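PDB 2IVF: ethylbenzene dehydrogenase alpha-subunit from Aromatoleum aromaticum, which belongs to the molybdopterin oxidoreductase family and holds a molybdenum atom, two pterin guanine dinucleotide cofactors and an iron/sulfur cluster. Local coordinates for residues A[869-880]-A[903-914]; A[767-775]-A[785-793]. All coordinates share one frame; numbering follows the deposited sequence.

Contact 2 comes earlier in the chain than contact 1, and the two lie well apart: their centres are 42 Å from each other and their nearest atoms about 30 Å. Contact 1 joins two parallel strands within the molybdopterin dinucleotide binding domain; the side chain of Q912 lies about 8 Å from the bound MGD and that of I903 about 11 Å from MD1, so neither of these side chains touches the cofactor near it. Contact 2 packs the end of a strand and the loop after it against a second loop, with the F770 side chain about 13 Å from the iron/sulfur cluster. Contact 1 also meets the beta-subunit, whereas no other chain of the assembly touches the segments of contact 2.

Contact 1 of 2, residues A[869-880]-A[903-914]; sequences RGQPVVHMNSKD and IMVRTAPNVQPK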
loop_
_atom_site.group_PDB
_atom_site.type_symbol
_atom_site.label_atom_id
_atom_site.label_comp_id
_atom_site.label_asym_id
_atom_site.label_seq_id
_atom_site.Cartn_x
_atom_site.Cartn_y
_atom_site.Cartn_z
ATOM N N ARG A 869 6.798 9.106 -4.679
ATOM C CA ARG A 869 7.992 9.968 -4.825
ATOM C C ARG A 869 9.307 9.237 -4.498
ATOM O O ARG A 869 10.375 9.787 -4.701
ATOM C CB ARG A 869 7.871 11.219 -3.977
ATOM C CG ARG A 869 6.650 12.113 -4.232
ATOM C CD ARG A 869 6.909 13.500 -3.687
ATOM N NE ARG A 869 5.772 14.374 -3.907
ATOM C CZ ARG A 869 5.641 15.579 -3.389
ATOM N NH1 ARG A 869 6.620 16.119 -2.652
ATOM N NH2 ARG A 869 4.529 16.270 -3.634
ATOM N N GLY A 870 9.201 8.012 -3.983
ATOM C CA GLY A 870 10.357 7.093 -3.836
ATOM C C GLY A 870 11.190 7.392 -2.618
ATOM O O GLY A 870 12.318 6.931 -2.499
ATOM N N GLN A 871 10.635 8.183 -1.713
ATOM C CA GLN A 871 11.382 8.705 -0.566
ATOM C C GLN A 871 10.426 9.133 0.529
ATOM O O GLN A 871 9.235 9.300 0.265
ATOM C CB GLN A 871 12.213 9.934 -1.005
ATOM C CG GLN A 871 11.371 11.042 -1.507
ATOM C CD GLN A 871 12.155 11.993 -2.342
ATOM O OE1 GLN A 871 12.091 11.966 -3.569
ATOM N NE2 GLN A 871 12.960 12.785 -1.693
ATOM N N PRO A 872 10.942 9.346 1.748
ATOM C CA PRO A 872 10.088 9.835 2.796
ATOM C C PRO A 872 9.479 11.201 2.489
ATOM O O PRO A 872 10.149 12.071 1.909
ATOM C CB PRO A 872 11.027 9.908 3.995
ATOM C CG PRO A 872 12.063 8.808 3.729
ATOM C CD PRO A 872 12.300 9.089 2.261
ATOM N N VAL A 873 8.212 11.365 2.868
ATOM C CA VAL A 873 7.430 12.586 2.605
ATOM C C VAL A 873 6.667 12.976 3.855
ATOM O O VAL A 873 6.088 12.105 4.525
ATOM C CB VAL A 873 6.441 12.357 1.445
ATOM C CG1 VAL A 873 5.497 13.556 1.233
ATOM C CG2 VAL A 873 7.223 12.140 0.119
ATOM N N VAL A 874 6.658 14.267 4.192
ATOM C CA VAL A 874 5.741 14.750 5.199
ATOM C C VAL A 874 4.606 15.525 4.517
ATOM O O VAL A 874 4.860 16.372 3.672
ATOM C CB VAL A 874 6.400 15.646 6.256
ATOM C CG1 VAL A 874 7.037 16.876 5.606
ATOM C CG2 VAL A 874 5.361 16.048 7.279
ATOM N N HIS A 875 3.346 15.181 4.830
ATOM C CA HIS A 875 2.221 15.927 4.274
ATOM C C HIS A 875 1.903 17.086 5.207
ATOM O O HIS A 875 1.711 16.890 6.414
ATOM C CB HIS A 875 0.946 15.105 4.146
ATOM C CG HIS A 875 1.070 13.888 3.269
ATOM N ND1 HIS A 875 0.002 13.395 2.546
ATOM C CD2 HIS A 875 2.108 13.053 3.028
ATOM C CE1 HIS A 875 0.389 12.317 1.876
ATOM N NE2 HIS A 875 1.660 12.089 2.152
ATOM N N MET A 876 1.865 18.280 4.639
ATOM C CA MET A 876 1.553 19.477 5.392
ATOM C C MET A 876 0.388 20.180 4.762
ATOM O O MET A 876 0.236 20.179 3.539
ATOM C CB MET A 876 2.722 20.459 5.363
ATOM C CG MET A 876 3.979 20.004 6.022
ATOM S SD MET A 876 5.206 21.320 5.956
ATOM C CE MET A 876 4.403 22.541 7.036
ATOM N N ASN A 877 -0.431 20.822 5.576
ATOM C CA ASN A 877 -1.425 21.744 5.036
ATOM C C ASN A 877 -0.768 22.837 4.215
ATOM O O ASN A 877 0.240 23.432 4.615
ATOM C CB ASN A 877 -2.209 22.394 6.181
ATOM C CG ASN A 877 -3.252 23.369 5.675
ATOM O OD1 ASN A 877 -2.959 24.566 5.453
ATOM N ND2 ASN A 877 -4.435 22.853 5.401
ATOM N N SER A 878 -1.356 23.136 3.054
ATOM C CA SER A 878 -0.740 24.076 2.114
ATOM C C SER A 878 -0.457 25.438 2.721
ATOM O O SER A 878 0.583 26.023 2.469
ATOM C CB SER A 878 -1.671 24.299 0.895
ATOM O OG SER A 878 -2.050 23.073 0.342
ATOM N N LYS A 879 -1.403 25.966 3.484
ATOM C CA LYS A 879 -1.214 27.266 4.072
ATOM C C LYS A 879 -0.164 27.230 5.154
ATOM O O LYS A 879 0.635 28.141 5.236
ATOM C CB LYS A 879 -2.507 27.840 4.624
ATOM C CG LYS A 879 -2.367 29.284 5.066
ATOM C CD LYS A 879 -3.711 29.807 5.563
ATOM C CE LYS A 879 -3.745 31.312 5.647
ATOM N NZ LYS A 879 -3.173 31.762 6.937
ATOM N N ASP A 880 -0.173 26.199 5.992
ATOM C CA ASP A 880 0.908 26.019 6.957
ATOM C C ASP A 880 2.256 26.051 6.288
ATOM O O ASP A 880 3.181 26.684 6.786
ATOM C CB ASP A 880 0.791 24.683 7.666
ATOM C CG ASP A 880 -0.344 24.642 8.661
ATOM O OD1 ASP A 880 -0.866 25.699 9.054
ATOM O OD2 ASP A 880 -0.667 23.534 9.096
ATOM N N ILE A 903 12.961 15.696 5.753
ATOM C CA ILE A 903 11.980 14.975 4.968
ATOM C C ILE A 903 11.460 15.888 3.884
ATOM O O ILE A 903 11.442 17.108 4.075
ATOM C CB ILE A 903 10.865 14.519 5.913
ATOM C CG1 ILE A 903 10.005 13.452 5.266
ATOM C CG2 ILE A 903 10.119 15.732 6.442
ATOM C CD1 ILE A 903 9.151 12.661 6.310
ATOM N N MET A 904 11.113 15.309 2.738
ATOM C CA MET A 904 10.511 16.048 1.627
ATOM C C MET A 904 9.074 16.404 1.948
ATOM O O MET A 904 8.345 15.587 2.509
ATOM C CB MET A 904 10.565 15.244 0.338
ATOM C CG MET A 904 9.739 15.874 -0.823
ATOM S SD MET A 904 9.923 14.967 -2.342
ATOM C CE MET A 904 11.515 15.559 -2.945
ATOM N N VAL A 905 8.639 17.585 1.515
ATOM C CA VAL A 905 7.344 18.095 1.851
ATOM C C VAL A 905 6.381 17.869 0.693
ATOM O O VAL A 905 6.699 18.098 -0.485
ATOM C CB VAL A 905 7.388 19.594 2.168
ATOM C CG1 VAL A 905 5.945 20.174 2.368
ATOM C CG2 VAL A 905 8.231 19.849 3.412
ATOM N N ARG A 906 5.232 17.342 1.049
ATOM C CA ARG A 906 4.049 17.365 0.184
ATOM C C ARG A 906 3.053 18.351 0.787
ATOM O O ARG A 906 2.698 18.221 1.932
ATOM C CB ARG A 906 3.428 15.988 0.177
ATOM C CG ARG A 906 1.972 15.934 -0.342
ATOM C CD ARG A 906 1.546 14.499 -0.580
ATOM N NE ARG A 906 2.086 13.998 -1.823
ATOM C CZ ARG A 906 2.614 12.801 -2.007
ATOM N NH1 ARG A 906 2.726 11.934 -1.022
ATOM N NH2 ARG A 906 3.067 12.504 -3.202
ATOM N N THR A 907 2.585 19.328 0.021
ATOM C CA THR A 907 1.560 20.252 0.535
ATOM C C THR A 907 0.209 19.801 0.024
ATOM O O THR A 907 0.096 19.410 -1.126
ATOM C CB THR A 907 1.826 21.698 0.112
ATOM O OG1 THR A 907 1.851 21.792 -1.314
ATOM C CG2 THR A 907 3.153 22.174 0.637
ATOM N N ALA A 908 -0.802 19.809 0.887
ATOM C CA ALA A 908 -2.155 19.405 0.476
ATOM C C ALA A 908 -3.175 20.187 1.302
ATOM O O ALA A 908 -2.960 20.413 2.470
ATOM C CB ALA A 908 -2.330 17.912 0.655
ATOM N N PRO A 909 -4.300 20.588 0.693
ATOM C CA PRO A 909 -5.375 21.195 1.491
ATOM C C PRO A 909 -6.077 20.217 2.433
ATOM O O PRO A 909 -6.853 20.637 3.277
ATOM C CB PRO A 909 -6.352 21.712 0.450
ATOM C CG PRO A 909 -5.997 21.105 -0.807
ATOM C CD PRO A 909 -4.603 20.565 -0.735
ATOM N N ASN A 910 -5.855 18.920 2.248
ATOM C CA ASN A 910 -6.589 17.942 3.010
ATOM C C ASN A 910 -5.959 17.637 4.361
ATOM O O ASN A 910 -6.512 16.874 5.108
ATOM C CB ASN A 910 -6.813 16.656 2.233
ATOM C CG ASN A 910 -5.525 16.037 1.734
ATOM O OD1 ASN A 910 -4.533 16.014 2.438
ATOM N ND2 ASN A 910 -5.539 15.569 0.509
ATOM N N VAL A 911 -4.807 18.218 4.634
ATOM C CA VAL A 911 -4.180 18.099 5.965
ATOM C C VAL A 911 -4.785 19.136 6.876
ATOM O O VAL A 911 -4.922 20.317 6.509
ATOM C CB VAL A 911 -2.669 18.317 5.865
ATOM C CG1 VAL A 911 -2.025 18.246 7.273
ATOM C CG2 VAL A 911 -2.065 17.278 4.936
ATOM N N GLN A 912 -5.134 18.747 8.090
ATOM C CA GLN A 912 -5.679 19.732 9.012
ATOM C C GLN A 912 -4.618 20.756 9.354
ATOM O O GLN A 912 -3.431 20.393 9.569
ATOM C CB GLN A 912 -6.192 19.039 10.271
ATOM C CG GLN A 912 -6.853 19.992 11.213
ATOM C CD GLN A 912 -7.522 19.300 12.392
ATOM O OE1 GLN A 912 -7.424 19.773 13.501
ATOM N NE2 GLN A 912 -8.212 18.189 12.149
ATOM N N PRO A 913 -4.988 22.046 9.431
ATOM C CA PRO A 913 -3.998 22.997 9.945
ATOM C C PRO A 913 -3.350 22.569 11.265
ATOM O O PRO A 913 -4.062 22.197 12.215
ATOM C CB PRO A 913 -4.826 24.267 10.193
ATOM C CG PRO A 913 -5.858 24.219 9.068
ATOM C CD PRO A 913 -6.241 22.732 9.055
ATOM N N LYS A 914 -2.025 22.651 11.301
ATOM C CA LYS A 914 -1.192 22.307 12.477
ATOM C C LYS A 914 -1.172 20.817 12.759
ATOM O O LYS A 914 -0.680 20.384 13.771
ATOM C CB LYS A 914 -1.578 23.107 13.717
ATOM C CG LYS A 914 -1.579 24.648 13.518
ATOM C CD LYS A 914 -0.371 25.191 12.755
ATOM C CE LYS A 914 -0.536 26.725 12.425
ATOM N NZ LYS A 914 -1.642 26.932 11.392
HETATM O O HOH W 1 12.695 12.729 1.740
HETATM O O HOH W 2 -2.463 14.632 2.544
#
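R906 lays its CD over the imidazole of H875, 3.5 Å from the ring centroid and 13° off the normal, a CH-pi contact. With CG anti to the backbone N (chi1 163°) and a bend at chi3, the chain runs alongside the histidine while its guanidinium plane stands 74° from the ring. Two residues before H875, on the same face of the sheet, V873 CG1 packs against R906 CB. On the other face, V874 CG1 abuts I903 CG2 at 3.4 Å, closer than usual for two carbons, the side chains crossing at about a right angle, and V905 is flanked by V874 and M876. The bent M904 chain lies between R869 and Q871. R869 NH1 reaches V905 O at 2.9 Å from above the carbonyl plane.

Parallel pairing underlies this relief: the bonds V874 N to M904 O (2.7 Å), R906 N to V874 O, M876 N to R906 O and A908 N to M876 O alternate along the strands. Beyond them, V911 fills the hollow beside H875 CB and the N877 backbone, N877 ND2 donates to V911 O at 2.8 Å, and D880 holds K914 with both oxygens: OD2 accepts from K914 N on its syn lone pair, and OD1 forms a salt bridge with K914 NZ.

R869 and R906 share W130 O of the beta-subunit as acceptor. Strand 873-877 lies between 900-908 and 915-917 in the sheet of this double-psi-barrel-clan domain, with strand 891-895 beyond 900-908.

Contact 2 of 2, residues A[767-775]-A[785-793]; sequences QTRFLSMGT and EVDVTKPIY. With GOL (glycerol), chain F; ACT (acetate ion), chain J.
V786 and V788 bury the most surface here, and each meets the 767-775 segment with its methyl groups. V786 packs against the backbone of F770-S772: CG1 rests 3.7 Å from F770 O, while CG2 touches S772 CA and lies 3.7 Å from M773 CE. With CG1 anti to the backbone N (chi1 173°), CG2 is the branch directed to the methionine. The M773 chain, bent at chi2, crosses V786 at about a right angle, and its methyl meets I792 CG2 tip to tip. The same V786 CG2 comes to the edge of the F770 ring, whose CE1 lies 4.0 Å from I792 CD1.

V788 covers the other end. Its CG1 packs obliquely against L771 CD2 at 3.6 Å and also approaches F770 O and R769 CB.

The direct contacts between the segments are thus van der Waals; a water and a glycerol supply the polar bridges. The water donates to both L771 O and V786 O, 2.7 Å from each. The glycerol, probably from the crystallisation liquor, joins R769 to V788: R769 NE donates to its O2 at 2.8 Å, and O2 donates in turn to V788 O at 2.7 Å. An acetate of the same likely origin also accepts from V786 N.

The D787-K790 type I turn, with an Asx turn at D787, carries V788. Strand 767-769 is one edge strand, within this chain, of a three-stranded antiparallel sheet, next to 670-676, where F770 touches F671; segment 785-793 lies in the loop between helices 777-781 and 796-800.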
loop_
_atom_site.group_PDB
_atom_site.type_symbol
_atom_site.label_atom_id
_atom_site.label_comp_id
_atom_site.label_asym_id
_atom_site.label_seq_id
_atom_site.Cartn_x
_atom_site.Cartn_y
_atom_site.Cartn_z
ATOM N N GLN A 767 -6.935 -22.259 -0.766
ATOM C CA GLN A 767 -7.462 -21.498 0.359
ATOM C C GLN A 767 -8.742 -22.122 0.874
ATOM O O GLN A 767 -9.434 -22.865 0.173
ATOM C CB GLN A 767 -7.742 -20.030 -0.009
ATOM C CG GLN A 767 -8.903 -19.898 -0.882
ATOM C CD GLN A 767 -9.245 -18.431 -1.191
ATOM O OE1 GLN A 767 -8.602 -17.848 -2.051
ATOM N NE2 GLN A 767 -10.262 -17.859 -0.530
ATOM N N THR A 768 -9.047 -21.795 2.121
ATOM C CA THR A 768 -10.255 -22.237 2.789
ATOM C C THR A 768 -10.666 -21.275 3.890
ATOM O O THR A 768 -9.822 -20.792 4.640
ATOM C CB THR A 768 -10.127 -23.684 3.391
ATOM O OG1 THR A 768 -11.446 -24.170 3.581
ATOM C CG2 THR A 768 -9.367 -23.771 4.743
ATOM N N ARG A 769 -11.968 -21.002 3.962
ATOM C CA ARG A 769 -12.553 -20.294 5.113
ATOM C C ARG A 769 -12.284 -21.030 6.403
ATOM O O ARG A 769 -12.408 -22.238 6.486
ATOM C CB ARG A 769 -14.067 -20.129 4.922
ATOM C CG ARG A 769 -14.416 -18.909 4.130
ATOM C CD ARG A 769 -15.772 -19.018 3.664
ATOM N NE ARG A 769 -16.406 -17.735 3.439
ATOM C CZ ARG A 769 -16.518 -17.106 2.273
ATOM N NH1 ARG A 769 -15.876 -17.530 1.213
ATOM N NH2 ARG A 769 -17.247 -16.003 2.217
ATOM N N PHE A 770 -11.919 -20.306 7.436
ATOM C CA PHE A 770 -11.777 -20.947 8.725
ATOM C C PHE A 770 -13.121 -21.199 9.374
ATOM O O PHE A 770 -14.118 -20.481 9.118
ATOM C CB PHE A 770 -10.775 -20.219 9.622
ATOM C CG PHE A 770 -11.089 -18.776 9.958
ATOM C CD1 PHE A 770 -12.077 -18.448 10.904
ATOM C CD2 PHE A 770 -10.245 -17.771 9.515
ATOM C CE1 PHE A 770 -12.280 -17.097 11.288
ATOM C CE2 PHE A 770 -10.426 -16.459 9.920
ATOM C CZ PHE A 770 -11.433 -16.124 10.807
ATOM N N LEU A 771 -13.191 -22.252 10.152
ATOM C CA LEU A 771 -14.471 -22.678 10.689
ATOM C C LEU A 771 -14.648 -22.334 12.171
ATOM O O LEU A 771 -15.692 -22.594 12.769
ATOM C CB LEU A 771 -14.634 -24.170 10.487
ATOM C CG LEU A 771 -14.544 -24.622 9.027
ATOM C CD1 LEU A 771 -14.697 -26.120 8.981
ATOM C CD2 LEU A 771 -15.644 -23.927 8.216
ATOM N N SER A 772 -13.617 -21.787 12.762
ATOM C CA SER A 772 -13.687 -21.367 14.165
ATOM C C SER A 772 -12.485 -20.493 14.493
ATOM O O SER A 772 -11.567 -20.369 13.681
ATOM C CB SER A 772 -13.702 -22.561 15.103
ATOM O OG SER A 772 -12.416 -23.027 15.334
ATOM N N MET A 773 -12.520 -19.884 15.684
ATOM C CA MET A 773 -11.438 -19.066 16.165
ATOM C C MET A 773 -10.380 -19.891 16.929
ATOM O O MET A 773 -9.493 -19.305 17.570
ATOM C CB MET A 773 -11.993 -17.956 17.107
ATOM C CG MET A 773 -12.870 -16.888 16.471
ATOM S SD MET A 773 -12.070 -16.033 15.162
ATOM C CE MET A 773 -13.477 -15.221 14.416
ATOM N N GLY A 774 -10.464 -21.210 16.861
ATOM C CA GLY A 774 -9.487 -22.086 17.501
ATOM C C GLY A 774 -9.722 -22.138 18.990
ATOM O O GLY A 774 -10.844 -22.000 19.436
ATOM N N THR A 775 -8.651 -22.301 19.769
ATOM C CA THR A 775 -8.762 -22.612 21.201
ATOM C C THR A 775 -8.199 -21.488 22.085
ATOM O O THR A 775 -8.201 -21.614 23.311
ATOM C CB THR A 775 -8.006 -23.918 21.530
ATOM O OG1 THR A 775 -6.639 -23.787 21.140
ATOM C CG2 THR A 775 -8.614 -25.105 20.828
ATOM N N GLU A 785 -19.923 -17.727 17.612
ATOM C CA GLU A 785 -19.344 -18.823 16.877
ATOM C C GLU A 785 -19.217 -18.367 15.451
ATOM O O GLU A 785 -19.857 -17.358 15.046
ATOM C CB GLU A 785 -20.108 -20.149 17.007
ATOM C CG GLU A 785 -21.570 -20.145 16.851
ATOM C CD GLU A 785 -22.337 -19.512 18.029
ATOM O OE1 GLU A 785 -22.199 -19.909 19.218
ATOM O OE2 GLU A 785 -23.105 -18.612 17.702
ATOM N N VAL A 786 -18.337 -19.028 14.720
ATOM C CA VAL A 786 -18.173 -18.746 13.295
ATOM C C VAL A 786 -19.170 -19.600 12.521
ATOM O O VAL A 786 -19.279 -20.789 12.769
ATOM C CB VAL A 786 -16.737 -19.036 12.819
ATOM C CG1 VAL A 786 -16.662 -18.896 11.314
ATOM C CG2 VAL A 786 -15.655 -18.138 13.573
ATOM N N ASP A 787 -19.934 -18.966 11.630
ATOM C CA ASP A 787 -20.891 -19.619 10.758
ATOM C C ASP A 787 -20.549 -19.078 9.355
ATOM O O ASP A 787 -20.754 -17.910 9.043
ATOM C CB ASP A 787 -22.312 -19.264 11.140
ATOM C CG ASP A 787 -23.335 -19.816 10.169
ATOM O OD1 ASP A 787 -22.964 -20.282 9.053
ATOM O OD2 ASP A 787 -24.522 -19.785 10.498
ATOM N N VAL A 788 -19.956 -19.916 8.544
ATOM C CA VAL A 788 -19.414 -19.440 7.277
ATOM C C VAL A 788 -20.488 -18.962 6.339
ATOM O O VAL A 788 -20.179 -18.353 5.334
ATOM C CB VAL A 788 -18.557 -20.551 6.580
ATOM C CG1 VAL A 788 -17.324 -20.862 7.445
ATOM C CG2 VAL A 788 -19.386 -21.809 6.252
ATOM N N THR A 789 -21.757 -19.226 6.651
ATOM C CA THR A 789 -22.859 -18.769 5.800
ATOM C C THR A 789 -23.287 -17.347 6.087
ATOM O O THR A 789 -24.183 -16.859 5.460
ATOM C CB THR A 789 -24.107 -19.646 5.945
ATOM O OG1 THR A 789 -24.667 -19.480 7.260
ATOM C CG2 THR A 789 -23.823 -21.114 5.660
ATOM N N LYS A 790 -22.692 -16.685 7.084
ATOM C CA LYS A 790 -23.021 -15.286 7.378
ATOM C C LYS A 790 -21.825 -14.513 7.849
ATOM O O LYS A 790 -20.849 -15.126 8.332
ATOM C CB LYS A 790 -24.061 -15.231 8.490
ATOM C CG LYS A 790 -23.611 -15.877 9.763
ATOM C CD LYS A 790 -24.724 -15.961 10.856
ATOM C CE LYS A 790 -25.965 -16.530 10.307
ATOM N NZ LYS A 790 -26.768 -17.222 11.354
ATOM N N PRO A 791 -21.875 -13.167 7.742
ATOM C CA PRO A 791 -20.783 -12.376 8.226
ATOM C C PRO A 791 -20.472 -12.602 9.716
ATOM O O PRO A 791 -21.360 -12.888 10.536
ATOM C CB PRO A 791 -21.223 -10.933 7.949
ATOM C CG PRO A 791 -22.181 -11.022 6.840
ATOM C CD PRO A 791 -22.903 -12.324 7.090
ATOM N N ILE A 792 -19.181 -12.628 9.978
ATOM C CA ILE A 792 -18.645 -12.763 11.315
ATOM C C ILE A 792 -18.920 -11.456 12.005
ATOM O O ILE A 792 -18.647 -10.456 11.437
ATOM C CB ILE A 792 -17.143 -13.048 11.276
ATOM C CG1 ILE A 792 -16.892 -14.469 10.739
ATOM C CG2 ILE A 792 -16.505 -12.899 12.709
ATOM C CD1 ILE A 792 -15.448 -14.800 10.446
ATOM N N TYR A 793 -19.477 -11.489 13.213
ATOM C CA TYR A 793 -19.579 -10.282 14.055
ATOM C C TYR A 793 -19.466 -10.759 15.504
ATOM O O TYR A 793 -19.788 -11.908 15.814
ATOM C CB TYR A 793 -20.906 -9.508 13.843
ATOM C CG TYR A 793 -22.128 -10.251 14.283
ATOM C CD1 TYR A 793 -22.799 -11.092 13.402
ATOM C CD2 TYR A 793 -22.650 -10.110 15.560
ATOM C CE1 TYR A 793 -23.937 -11.757 13.787
ATOM C CE2 TYR A 793 -23.747 -10.811 15.967
ATOM C CZ TYR A 793 -24.402 -11.611 15.077
ATOM O OH TYR A 793 -25.496 -12.286 15.462
HETATM C C1 GOL F . -18.223 -14.296 6.142
HETATM O O1 GOL F . -17.944 -13.767 4.861
HETATM C C2 GOL F . -18.091 -15.809 6.228
HETATM O O2 GOL F . -18.339 -16.459 5.010
HETATM C C3 GOL F . -16.703 -16.232 6.598
HETATM O O3 GOL F . -16.607 -17.633 6.558
HETATM C C ACT J . -17.397 -22.381 16.142
HETATM O O ACT J . -17.087 -21.173 15.929
HETATM O OXT ACT J . -17.192 -23.218 15.207
HETATM C CH3 ACT J . -17.971 -22.827 17.462
HETATM O O HOH W 3 -18.100 -22.878 11.587
#